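Local coordinates for protein D-aminoacid aminotransferase-like PLP-dependent enzyme (Haemophilus somnus, PDB 3CEB) that is a putative 4-amino-4-deoxychorismate lyase of the class IV aminotransferase family, probably using its lysine-bound pyridoxal phosphate to release 4-aminobenzoate and pyruvate, at residues Glu9-Glu14 / Cys66-Asn71; Ser22-Arg27 / Glu156-Ala161; Val93-Ile98 / Asn111-Gln116; Cys134-Leu139 / Leu187-Asn192. One frame throughout, in Å; residues are numbered along the deposited sequence.

Contact 1 (Glu9-Glu14 / Cys66-Asn71)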
# COMPACT_ATOMS: atom_id res chain seq x y z
N GLU A 9 -6.13 -2.78 6.30
CA GLU A 9 -6.21 -2.85 4.84
C GLU A 9 -6.94 -1.57 4.39
O GLU A 9 -7.86 -1.11 5.05
CB GLU A 9 -6.99 -4.10 4.40
CG GLU A 9 -6.20 -5.41 4.55
CD GLU A 9 -5.06 -5.55 3.52
OE1 GLU A 9 -5.21 -5.01 2.41
OE2 GLU A 9 -4.01 -6.17 3.84
N THR A 10 -6.52 -0.99 3.28
CA THR A 10 -7.19 0.18 2.73
C THR A 10 -7.71 -0.20 1.37
O THR A 10 -6.94 -0.54 0.47
CB THR A 10 -6.21 1.34 2.62
OG1 THR A 10 -5.68 1.58 3.92
CG2 THR A 10 -6.87 2.61 2.15
N ILE A 11 -9.03 -0.15 1.23
CA ILE A 11 -9.69 -0.56 0.02
C ILE A 11 -10.34 0.61 -0.69
O ILE A 11 -10.98 1.47 -0.10
CB ILE A 11 -10.75 -1.60 0.35
CG1 ILE A 11 -10.06 -2.83 1.00
CG2 ILE A 11 -11.58 -1.94 -0.91
CD1 ILE A 11 -10.97 -3.63 1.90
N LEU A 12 -10.15 0.63 -2.01
CA LEU A 12 -10.72 1.67 -2.84
C LEU A 12 -12.08 1.21 -3.38
O LEU A 12 -12.26 0.07 -3.77
CB LEU A 12 -9.77 1.96 -3.99
CG LEU A 12 -10.20 2.89 -5.13
CD1 LEU A 12 -10.50 4.29 -4.62
CD2 LEU A 12 -9.10 2.90 -6.22
N ILE A 13 -13.05 2.11 -3.32
CA ILE A 13 -14.28 1.98 -4.07
C ILE A 13 -14.13 2.98 -5.20
O ILE A 13 -13.89 4.15 -4.98
CB ILE A 13 -15.52 2.34 -3.27
CG1 ILE A 13 -15.53 1.62 -1.89
CG2 ILE A 13 -16.75 2.02 -4.08
CD1 ILE A 13 -15.29 0.16 -1.90
N GLU A 14 -14.25 2.51 -6.43
CA GLU A 14 -14.13 3.41 -7.58
C GLU A 14 -15.13 3.04 -8.61
O GLU A 14 -15.25 1.89 -8.99
CB GLU A 14 -12.72 3.31 -8.18
CG GLU A 14 -12.57 3.93 -9.56
CD GLU A 14 -11.16 3.80 -10.05
OE1 GLU A 14 -10.53 2.74 -9.83
OE2 GLU A 14 -10.65 4.75 -10.66
N CYS A 66 -11.99 2.92 2.04
CA CYS A 66 -12.45 2.06 3.13
C CYS A 66 -11.26 1.45 3.82
O CYS A 66 -10.43 0.80 3.19
CB CYS A 66 -13.32 0.91 2.64
SG CYS A 66 -14.83 1.39 1.82
N ARG A 67 -11.20 1.66 5.12
CA ARG A 67 -10.15 1.13 5.91
C ARG A 67 -10.71 0.10 6.87
O ARG A 67 -11.68 0.38 7.61
CB ARG A 67 -9.55 2.26 6.71
CG ARG A 67 -8.29 1.87 7.43
CD ARG A 67 -7.81 3.03 8.30
NE ARG A 67 -6.91 2.57 9.34
CZ ARG A 67 -5.67 3.00 9.46
NH1 ARG A 67 -5.20 3.91 8.62
NH2 ARG A 67 -4.90 2.57 10.44
N ILE A 68 -10.11 -1.09 6.85
CA ILE A 68 -10.49 -2.11 7.78
C ILE A 68 -9.31 -2.39 8.70
O ILE A 68 -8.31 -2.94 8.27
CB ILE A 68 -10.90 -3.42 7.11
CG1 ILE A 68 -12.11 -3.20 6.18
CG2 ILE A 68 -11.24 -4.46 8.20
CD1 ILE A 68 -12.52 -4.45 5.34
N ASP A 69 -9.42 -1.97 9.96
CA ASP A 69 -8.41 -2.30 10.93
C ASP A 69 -8.84 -3.63 11.57
O ASP A 69 -10.02 -3.83 11.84
CB ASP A 69 -8.31 -1.23 12.01
CG ASP A 69 -7.63 0.04 11.54
OD1 ASP A 69 -8.24 0.84 10.80
OD2 ASP A 69 -6.48 0.26 11.96
N TYR A 70 -7.91 -4.55 11.80
CA TYR A 70 -8.29 -5.82 12.40
C TYR A 70 -7.28 -6.38 13.39
O TYR A 70 -6.14 -5.90 13.47
CB TYR A 70 -8.53 -6.87 11.32
CG TYR A 70 -7.33 -7.10 10.46
CD1 TYR A 70 -7.02 -6.26 9.43
CD2 TYR A 70 -6.50 -8.18 10.68
CE1 TYR A 70 -5.88 -6.49 8.61
CE2 TYR A 70 -5.37 -8.43 9.88
CZ TYR A 70 -5.06 -7.60 8.86
OH TYR A 70 -3.93 -7.87 8.08
N ASN A 71 -7.75 -7.35 14.18
CA ASN A 71 -6.88 -8.20 14.96
C ASN A 71 -7.25 -9.62 14.71
O ASN A 71 -7.82 -9.94 13.66
CB ASN A 71 -6.90 -7.90 16.43
CG ASN A 71 -8.25 -7.80 17.01
OD1 ASN A 71 -9.12 -8.61 16.76
ND2 ASN A 71 -8.44 -6.80 17.81
O HOH W 1 -3.19 -6.12 6.38
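In the antiparallel four-stranded sheet built from the first part of the chain, strands 7-14 and 63-70 are neighbours, and Glu9, Thr10 and Ile11 pair with Ile68, Arg67 and Cys66. The short strand axes come within 4.6 Å at 156°. Glu9 and Ile68 make a hydrogen-bonded pair, with Ile68 N to Glu9 O 2.9 Å; Ile11 and Cys66 make another, Ile11 N meeting Cys66 O at 2.6 Å in an almost straight bond. Between them sits the non-hydrogen-bonded pair Thr10 and Arg67, whose CA-H groups face Cys66 O and Glu9 O respectively. Ile11 and Ile68 share a face and touch by their methyl ends, CD1 to CD1 3.9 Å. Cys66 SG, anti to its own carbonyl carbon (chi1 -62°), rests against Ile13 CG1 at 3.8 Å. On this side Ile11 also packs on Ile21 of helix 21-35. The Glu9 carboxylate forms a salt bridge with Arg27 and a hydrogen bond with His24, and a water that accepts from Tyr70 OH donates to Glu9 OE2 (2.7 Å). Within strand 63-70, Arg67, on the same face as Thr10, grips Asp69 side-on, NE to OD1 2.6 Å and NH2 to OD2 3.2 Å, with both oxygens close to the guanidinium plane. An antiparallel sheet with helix 21-35 packed on its Ile11 face is consistent with the small N-terminal domain of fold-type IV pyridoxal phosphate enzymes.

Contact 2 (Ser22-Arg27 / Glu156-Ala161). With SO4 (sulfate ion), chain C.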
# COMPACT_ATOMS: atom_id res chain seq x y z
N SER A 22 -9.73 -9.41 -4.03
CA SER A 22 -9.11 -10.68 -3.67
C SER A 22 -7.66 -10.51 -3.26
O SER A 22 -7.10 -11.36 -2.57
CB SER A 22 -9.21 -11.69 -4.78
OG SER A 22 -8.54 -11.21 -5.87
N TYR A 23 -7.07 -9.40 -3.68
CA TYR A 23 -5.65 -9.15 -3.36
C TYR A 23 -5.56 -8.75 -1.92
O TYR A 23 -4.61 -9.10 -1.20
CB TYR A 23 -5.02 -8.09 -4.26
CG TYR A 23 -4.77 -8.59 -5.65
CD1 TYR A 23 -5.74 -8.49 -6.65
CD2 TYR A 23 -3.58 -9.21 -5.97
CE1 TYR A 23 -5.49 -8.96 -7.95
CE2 TYR A 23 -3.35 -9.68 -7.25
CZ TYR A 23 -4.31 -9.57 -8.22
OH TYR A 23 -4.03 -10.07 -9.49
N HIS A 24 -6.60 -8.07 -1.49
CA HIS A 24 -6.66 -7.62 -0.14
C HIS A 24 -6.91 -8.81 0.75
O HIS A 24 -6.31 -8.96 1.81
CB HIS A 24 -7.73 -6.55 0.03
CG HIS A 24 -7.35 -5.20 -0.51
ND1 HIS A 24 -6.48 -4.36 0.15
CD2 HIS A 24 -7.76 -4.53 -1.62
CE1 HIS A 24 -6.35 -3.24 -0.54
NE2 HIS A 24 -7.11 -3.32 -1.62
N GLN A 25 -7.82 -9.68 0.33
CA GLN A 25 -8.13 -10.87 1.12
C GLN A 25 -6.87 -11.72 1.29
O GLN A 25 -6.64 -12.24 2.36
CB GLN A 25 -9.24 -11.71 0.46
CG GLN A 25 -9.70 -12.97 1.27
CD GLN A 25 -10.53 -12.59 2.48
OE1 GLN A 25 -11.28 -11.60 2.43
NE2 GLN A 25 -10.39 -13.37 3.59
N GLN A 26 -6.03 -11.81 0.25
CA GLN A 26 -4.85 -12.68 0.31
C GLN A 26 -3.87 -12.19 1.34
O GLN A 26 -3.36 -12.99 2.12
CB GLN A 26 -4.05 -12.80 -0.99
CG GLN A 26 -4.72 -13.48 -2.10
CD GLN A 26 -3.76 -13.66 -3.32
OE1 GLN A 26 -4.04 -13.17 -4.44
NE2 GLN A 26 -2.63 -14.36 -3.09
N ARG A 27 -3.59 -10.88 1.28
CA ARG A 27 -2.63 -10.26 2.18
C ARG A 27 -3.15 -10.33 3.59
O ARG A 27 -2.41 -10.61 4.54
CB ARG A 27 -2.35 -8.79 1.82
CG ARG A 27 -1.30 -8.16 2.71
CD ARG A 27 -0.82 -6.83 2.29
NE ARG A 27 -1.90 -5.86 2.27
CZ ARG A 27 -1.79 -4.62 1.78
NH1 ARG A 27 -0.64 -4.18 1.30
NH2 ARG A 27 -2.87 -3.83 1.78
N GLU A 156 4.68 -5.63 0.44
CA GLU A 156 4.13 -6.04 -0.83
C GLU A 156 2.72 -5.51 -1.01
O GLU A 156 1.71 -6.10 -0.57
CB GLU A 156 4.12 -7.55 -0.93
CG GLU A 156 5.50 -8.13 -1.09
CD GLU A 156 5.47 -9.61 -1.15
OE1 GLU A 156 4.39 -10.18 -1.33
OE2 GLU A 156 6.52 -10.22 -1.02
N GLY A 157 2.62 -4.39 -1.71
CA GLY A 157 1.32 -3.75 -1.90
C GLY A 157 0.31 -4.54 -2.71
O GLY A 157 0.66 -5.38 -3.56
N THR A 158 -0.97 -4.27 -2.45
CA THR A 158 -1.99 -4.97 -3.19
C THR A 158 -1.96 -4.38 -4.60
O THR A 158 -2.06 -5.11 -5.57
CB THR A 158 -3.39 -4.90 -2.55
OG1 THR A 158 -3.77 -3.53 -2.37
CG2 THR A 158 -3.44 -5.61 -1.20
N GLN A 159 -1.73 -3.09 -4.73
CA GLN A 159 -1.82 -2.47 -6.06
C GLN A 159 -0.64 -2.99 -6.90
O GLN A 159 -0.76 -3.37 -8.07
CB GLN A 159 -1.76 -0.94 -5.92
CG GLN A 159 -1.90 -0.14 -7.24
CD GLN A 159 -3.28 -0.25 -7.80
OE1 GLN A 159 -3.48 -0.91 -8.81
NE2 GLN A 159 -4.26 0.34 -7.11
N ARG A 160 0.51 -3.01 -6.25
CA ARG A 160 1.72 -3.53 -6.84
C ARG A 160 1.47 -4.97 -7.29
O ARG A 160 1.81 -5.35 -8.40
CB ARG A 160 2.85 -3.46 -5.81
CG ARG A 160 4.16 -4.16 -6.17
CD ARG A 160 5.10 -4.16 -4.97
NE ARG A 160 6.46 -4.60 -5.28
CZ ARG A 160 6.82 -5.86 -5.33
NH1 ARG A 160 5.94 -6.81 -5.11
NH2 ARG A 160 8.05 -6.17 -5.63
N ALA A 161 0.85 -5.78 -6.43
CA ALA A 161 0.59 -7.20 -6.77
C ALA A 161 -0.28 -7.34 -8.05
O ALA A 161 -0.03 -8.20 -8.90
CB ALA A 161 -0.02 -7.92 -5.58
S SO4 C . -10.58 -8.88 -7.59
O1 SO4 C . -10.89 -9.98 -8.53
O2 SO4 C . -10.97 -7.58 -8.18
O3 SO4 C . -9.16 -8.90 -7.24
O4 SO4 C . -11.37 -9.10 -6.37
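Thr158 CG2 lies anti to the carbonyl carbon, beside the backbone N, and faces His24 and Arg27, while OG1 takes the place between N and carbonyl carbon (chi1 56°); the Arg27 chain bends at chi3 (61°), which turns NE back, and the guanidinium beyond it lies against that methyl. The site is the phosphate-binding start of helix 158-165, met by helix 21-35: Gly157 is the N-cap, Thr158 OG1 and Gln159 N bind the phosphate of the cofactor-modified lysine at position 103, and Arg27 NH2 adds a weak bond to it. The helix N-terminus and the arginine would both be expected to stabilise the negative phosphate. Thr158 CG2 stands 3.4 Å above the guanidinium plane, over its centre. The same methyl covers one face of the His24 ring in a CH-pi contact, 3.9 Å from the centroid and 25° off the normal, offset toward the rim. Both polar groups have Glu9 as their stronger partner, so Glu9 probably steadies, from a second shell, the residues around the phosphate. Further out, Ser22 holds a sulfate ion, probably from the crystallisation liquor, through its N and OG. Past Thr158, Tyr23 leans on the next turn of the opposing helix, with Tyr23 CD2 3.8 Å from Ala161 CB.

Contact 3 (Val93-Ile98 / Asn111-Gln116). With SO4 (sulfate ion), chain E; SO4 (sulfate ion), chain F.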
# COMPACT_ATOMS: atom_id res chain seq x y z
N VAL A 93 15.23 9.15 1.73
CA VAL A 93 15.43 9.12 3.17
C VAL A 93 16.16 7.81 3.50
O VAL A 93 15.78 6.74 3.05
CB VAL A 93 14.06 9.29 3.92
CG1 VAL A 93 14.24 9.18 5.41
CG2 VAL A 93 13.47 10.63 3.61
N PHE A 94 17.23 7.91 4.27
CA PHE A 94 18.07 6.75 4.55
C PHE A 94 17.72 6.12 5.87
O PHE A 94 17.83 6.72 6.93
CB PHE A 94 19.56 7.14 4.47
CG PHE A 94 19.95 7.60 3.12
CD1 PHE A 94 20.35 6.68 2.16
CD2 PHE A 94 19.81 8.92 2.75
CE1 PHE A 94 20.65 7.09 0.88
CE2 PHE A 94 20.11 9.34 1.49
CZ PHE A 94 20.52 8.43 0.54
N CYS A 95 17.27 4.89 5.79
CA CYS A 95 16.89 4.16 6.97
C CYS A 95 17.10 2.65 6.82
O CYS A 95 16.34 1.96 6.16
CB CYS A 95 15.45 4.47 7.25
SG CYS A 95 14.83 3.64 8.70
N ASP A 96 18.13 2.16 7.48
CA ASP A 96 18.56 0.76 7.35
C ASP A 96 17.87 -0.23 8.27
O ASP A 96 18.03 -1.44 8.14
CB ASP A 96 20.06 0.66 7.64
CG ASP A 96 20.90 1.23 6.54
OD1 ASP A 96 20.38 1.46 5.44
OD2 ASP A 96 22.12 1.41 6.77
N HIS A 97 17.12 0.28 9.23
CA HIS A 97 16.47 -0.59 10.19
C HIS A 97 15.04 -0.22 10.33
O HIS A 97 14.71 0.61 11.17
CB HIS A 97 17.13 -0.48 11.55
CG HIS A 97 18.52 -1.00 11.57
ND1 HIS A 97 18.87 -2.19 10.96
CD2 HIS A 97 19.66 -0.50 12.12
CE1 HIS A 97 20.17 -2.40 11.13
NE2 HIS A 97 20.67 -1.39 11.84
N ILE A 98 14.22 -0.82 9.47
CA ILE A 98 12.80 -0.59 9.45
C ILE A 98 12.14 -1.85 8.92
O ILE A 98 12.56 -2.35 7.89
CB ILE A 98 12.45 0.65 8.58
CG1 ILE A 98 10.93 0.77 8.39
CG2 ILE A 98 13.11 0.55 7.23
CD1 ILE A 98 10.46 2.04 7.69
N ASN A 111 5.96 7.73 9.81
CA ASN A 111 5.48 9.10 9.85
C ASN A 111 6.62 10.05 10.16
O ASN A 111 6.66 11.18 9.63
CB ASN A 111 4.33 9.26 10.85
CG ASN A 111 3.05 8.62 10.34
OD1 ASN A 111 2.85 8.49 9.14
ND2 ASN A 111 2.19 8.21 11.23
N ASN A 112 7.54 9.59 11.01
CA ASN A 112 8.74 10.37 11.31
C ASN A 112 9.69 10.50 10.12
O ASN A 112 10.35 11.50 9.98
CB ASN A 112 9.47 9.79 12.51
CG ASN A 112 8.74 10.07 13.79
OD1 ASN A 112 8.09 11.12 13.92
ND2 ASN A 112 8.82 9.13 14.75
N LEU A 113 9.75 9.48 9.27
CA LEU A 113 10.55 9.54 8.07
C LEU A 113 9.93 10.55 7.12
O LEU A 113 10.61 11.38 6.57
CB LEU A 113 10.67 8.17 7.39
CG LEU A 113 11.50 7.20 8.25
CD1 LEU A 113 11.67 5.85 7.58
CD2 LEU A 113 12.85 7.84 8.60
N LEU A 114 8.61 10.51 6.99
CA LEU A 114 7.89 11.44 6.10
C LEU A 114 8.15 12.89 6.46
O LEU A 114 8.12 13.72 5.59
CB LEU A 114 6.39 11.20 6.16
CG LEU A 114 5.50 11.96 5.17
CD1 LEU A 114 5.86 11.64 3.73
CD2 LEU A 114 4.03 11.58 5.48
N LYS A 115 8.39 13.18 7.73
CA LYS A 115 8.67 14.56 8.16
C LYS A 115 9.92 15.08 7.52
O LYS A 115 10.16 16.25 7.53
CB LYS A 115 8.84 14.70 9.68
CG LYS A 115 7.58 14.54 10.44
CD LYS A 115 7.81 14.76 11.93
CE LYS A 115 6.61 14.23 12.75
NZ LYS A 115 6.97 14.34 14.21
N GLN A 116 10.72 14.19 6.96
CA GLN A 116 11.96 14.62 6.31
C GLN A 116 11.77 15.00 4.83
O GLN A 116 12.73 15.25 4.12
CB GLN A 116 13.01 13.51 6.39
CG GLN A 116 13.59 13.35 7.77
CD GLN A 116 14.46 12.11 7.89
OE1 GLN A 116 15.38 11.89 7.09
NE2 GLN A 116 14.16 11.30 8.89
S SO4 E . 19.13 3.55 10.56
O1 SO4 E . 17.83 2.88 10.52
O2 SO4 E . 19.62 3.85 9.20
O3 SO4 E . 20.05 2.62 11.23
O4 SO4 E . 18.96 4.83 11.25
S SO4 F . -1.48 7.13 10.90
O1 SO4 F . -2.30 6.02 10.35
O2 SO4 F . -0.42 7.36 9.87
O3 SO4 F . -2.33 8.28 11.18
O4 SO4 F . -0.85 6.87 12.20
O HOH W 2 17.86 10.30 5.67
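Where strand 90-94 ends and the chain leaves it as a loop, it passes the last part of helix 108-114, the nearest CA atoms being those of Val93 and Leu113, 6.9 Å apart. Leu113 touches Val93, Cys95 and Ile98, three of the residues of the opposing segment. Its CG lies anti to the carbonyl carbon (chi1 -68°), and its two methyls then divide the work. CD2 meets Val93 CG1 at 3.7 Å, the side chains crossing at a slant. CD1 goes to the loop, touching Cys95 SG at 4.0 Å and, tip to tip, Ile98 CD1 at 4.0 Å. Val93 turns CG1 anti to its backbone N (chi1 176°), which also sets this methyl 3.4 Å from Gln116 OE1. Around that amide the contact becomes polar: a water accepts from Phe94 N (2.8 Å) and donates to Gln116 OE1, linking the strand to Gln116 over a long 3.3 Å step from water to OE1. The strand is followed by the helix and then by the parallel strand 122-127, so the contact lies in a beta-alpha-beta crossover, whose connection includes the cofactor-bearing Lys103. Val93 and Leu113 both pack on Ile123 of that strand. On the loop side, Asp96 N and His97 N donate to one sulfate ion, while Asn111 ND2 binds another at 3.1 Å; both are probably from the crystallisation liquor. Apart from the polar link through the water beside Gln116, the segments meet mainly through alkyl groups and a thiol, so burial of apolar surface probably holds helix to strand.

Contact 4 (Cys134-Leu139 / Leu187-Asn192)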
# COMPACT_ATOMS: atom_id res chain seq x y z
N CYS A 134 7.73 4.40 -0.59
CA CYS A 134 7.48 5.72 -0.01
C CYS A 134 6.69 5.45 1.30
O CYS A 134 6.49 4.29 1.65
CB CYS A 134 6.74 6.69 -0.94
SG CYS A 134 5.08 6.26 -1.37
N SER A 135 6.27 6.49 2.02
CA SER A 135 5.68 6.27 3.35
C SER A 135 4.31 5.66 3.25
O SER A 135 3.91 4.96 4.16
CB SER A 135 5.54 7.55 4.17
OG SER A 135 4.34 8.22 3.87
N ILE A 136 3.61 5.90 2.15
CA ILE A 136 2.21 5.40 2.01
C ILE A 136 2.02 4.38 0.89
O ILE A 136 0.93 3.89 0.68
CB ILE A 136 1.16 6.53 1.81
CG1 ILE A 136 1.38 7.19 0.45
CG2 ILE A 136 1.16 7.54 2.94
CD1 ILE A 136 0.41 8.39 0.18
N GLY A 137 3.06 4.05 0.13
CA GLY A 137 2.87 3.12 -0.98
C GLY A 137 4.17 2.60 -1.54
O GLY A 137 5.26 2.86 -1.00
N ASN A 138 4.05 1.80 -2.59
CA ASN A 138 5.22 1.34 -3.28
C ASN A 138 5.64 2.38 -4.34
O ASN A 138 4.93 3.35 -4.61
CB ASN A 138 4.98 -0.04 -3.93
CG ASN A 138 4.67 -1.12 -2.91
OD1 ASN A 138 3.58 -1.70 -2.93
ND2 ASN A 138 5.62 -1.39 -2.01
N LEU A 139 6.77 2.13 -5.00
CA LEU A 139 7.27 3.04 -6.02
C LEU A 139 7.51 2.35 -7.37
O LEU A 139 7.82 1.16 -7.43
CB LEU A 139 8.52 3.77 -5.53
CG LEU A 139 8.39 4.71 -4.33
CD1 LEU A 139 9.76 5.01 -3.80
CD2 LEU A 139 7.59 6.00 -4.61
N LEU A 187 4.21 7.04 -7.29
CA LEU A 187 3.71 6.14 -6.30
C LEU A 187 2.53 5.28 -6.71
O LEU A 187 1.74 5.65 -7.50
CB LEU A 187 3.54 6.82 -4.96
CG LEU A 187 2.36 7.66 -4.53
CD1 LEU A 187 1.11 6.92 -4.53
CD2 LEU A 187 2.65 8.11 -3.20
N ILE A 188 2.47 4.09 -6.18
CA ILE A 188 1.28 3.25 -6.38
C ILE A 188 0.79 2.71 -5.02
O ILE A 188 1.58 2.37 -4.13
CB ILE A 188 1.52 2.03 -7.32
CG1 ILE A 188 2.69 1.20 -6.81
CG2 ILE A 188 1.71 2.43 -8.77
CD1 ILE A 188 2.79 -0.16 -7.57
N ASN A 189 -0.52 2.68 -4.83
CA ASN A 189 -1.07 1.99 -3.69
C ASN A 189 -2.55 1.77 -3.94
O ASN A 189 -3.03 2.02 -5.07
CB ASN A 189 -0.79 2.71 -2.35
CG ASN A 189 -1.41 4.10 -2.28
OD1 ASN A 189 -2.29 4.45 -3.07
ND2 ASN A 189 -0.96 4.88 -1.32
N ALA A 190 -3.26 1.28 -2.92
CA ALA A 190 -4.69 0.94 -3.13
C ALA A 190 -5.45 2.14 -3.72
O ALA A 190 -6.37 1.96 -4.55
CB ALA A 190 -5.35 0.45 -1.84
N MSE A 191 -5.04 3.36 -3.34
CA MSE A 191 -5.77 4.59 -3.73
C MSE A 191 -5.17 5.27 -4.95
O MSE A 191 -5.70 6.25 -5.40
CB MSE A 191 -5.78 5.62 -2.59
CG MSE A 191 -6.31 5.11 -1.26
SE MSE A 191 -8.13 4.47 -1.39
CE MSE A 191 -9.02 6.07 -1.97
N ASN A 192 -4.03 4.76 -5.42
CA ASN A 192 -3.29 5.35 -6.53
C ASN A 192 -2.84 4.30 -7.51
O ASN A 192 -1.83 3.65 -7.34
CB ASN A 192 -2.06 6.09 -6.05
CG ASN A 192 -2.37 7.27 -5.19
OD1 ASN A 192 -2.35 8.40 -5.67
ND2 ASN A 192 -2.67 7.04 -3.93
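Leu187 pushes its CD2 methyl into the notch between Cys134 and Ile136, 3.6 Å from Cys134 SG and 4.0 Å from Ile136 CG1. Leu187 CG, from which this methyl branches, takes the place between the backbone N and the carbonyl carbon (chi1 83°). Separately, Leu187 CB fills the step beside Leu139, meeting Leu139 CD2 at 4.1 Å. The hollow next to this is made by Gly137: with no side chain there, Ile188 O and the CB of Asn189 come close over its CA, Asn189 CB to Gly137 CA being 3.9 Å. Asn189 then extends past the glycine, and its ND2 reaches Ile136 O at 2.9 Å with a straight N-H, approaching from above the carbonyl plane. These pieces belong to the place where strands 138-143 and 185-188 start and end as antiparallel neighbours in a mixed sheet. Asn138 and Ile188 are the hydrogen-bonded pair, bonded both ways, with Asn138 N to Ile188 O 3.0 Å; Leu139 and Leu187 follow as the non-hydrogen-bonded one. Beyond the strand, residues 189 to 192 form a type I turn, and Asn189 OD1 closes an Asx turn by accepting from the backbone N of selenomethionine Met191. It also takes Asn192 ND2 at 2.8 Å; the two donors arrive from opposite faces of its amide plane. This double grip fixes the Asn189 amide, and the turn presents Ala190 N to the cofactor phosphate on the modified Lys103. On the face of Asn138 and Ile188, Asn138 CB packs beside Ile188 CG1 (3.9 Å), and helix 158-165 lies over Ile188 through Gln159, Arg160 and Leu163.

Overall arrangement
Contacts 2 and 4 bind the cofactor phosphate, and contact 1 backs them from a second shell; the three centres lie 12 to 14 Å apart. Contact 1 supplies Glu9, which links to contact 2 through a salt bridge of 2.6 Å from its OE2 to Arg27 NE. Contact 2 joins contact 4 by a probable hydrogen bond, Gln159 NE2 to Asn189 O 2.9 Å, so helix 158-165 and the turn at 189-192 approach the phosphate together. Thr10 and Leu12 of contact 1 pack on Ala190 and Met191 of contact 4. Contact 3 stands apart, its centre about 24 Å from those of contacts 1 and 2, and touches contact 4 where Leu114 CD2 lies 3.7 Å from Ser135 OG. Residues 93-98 and 111-116 flank Lys103 in sequence.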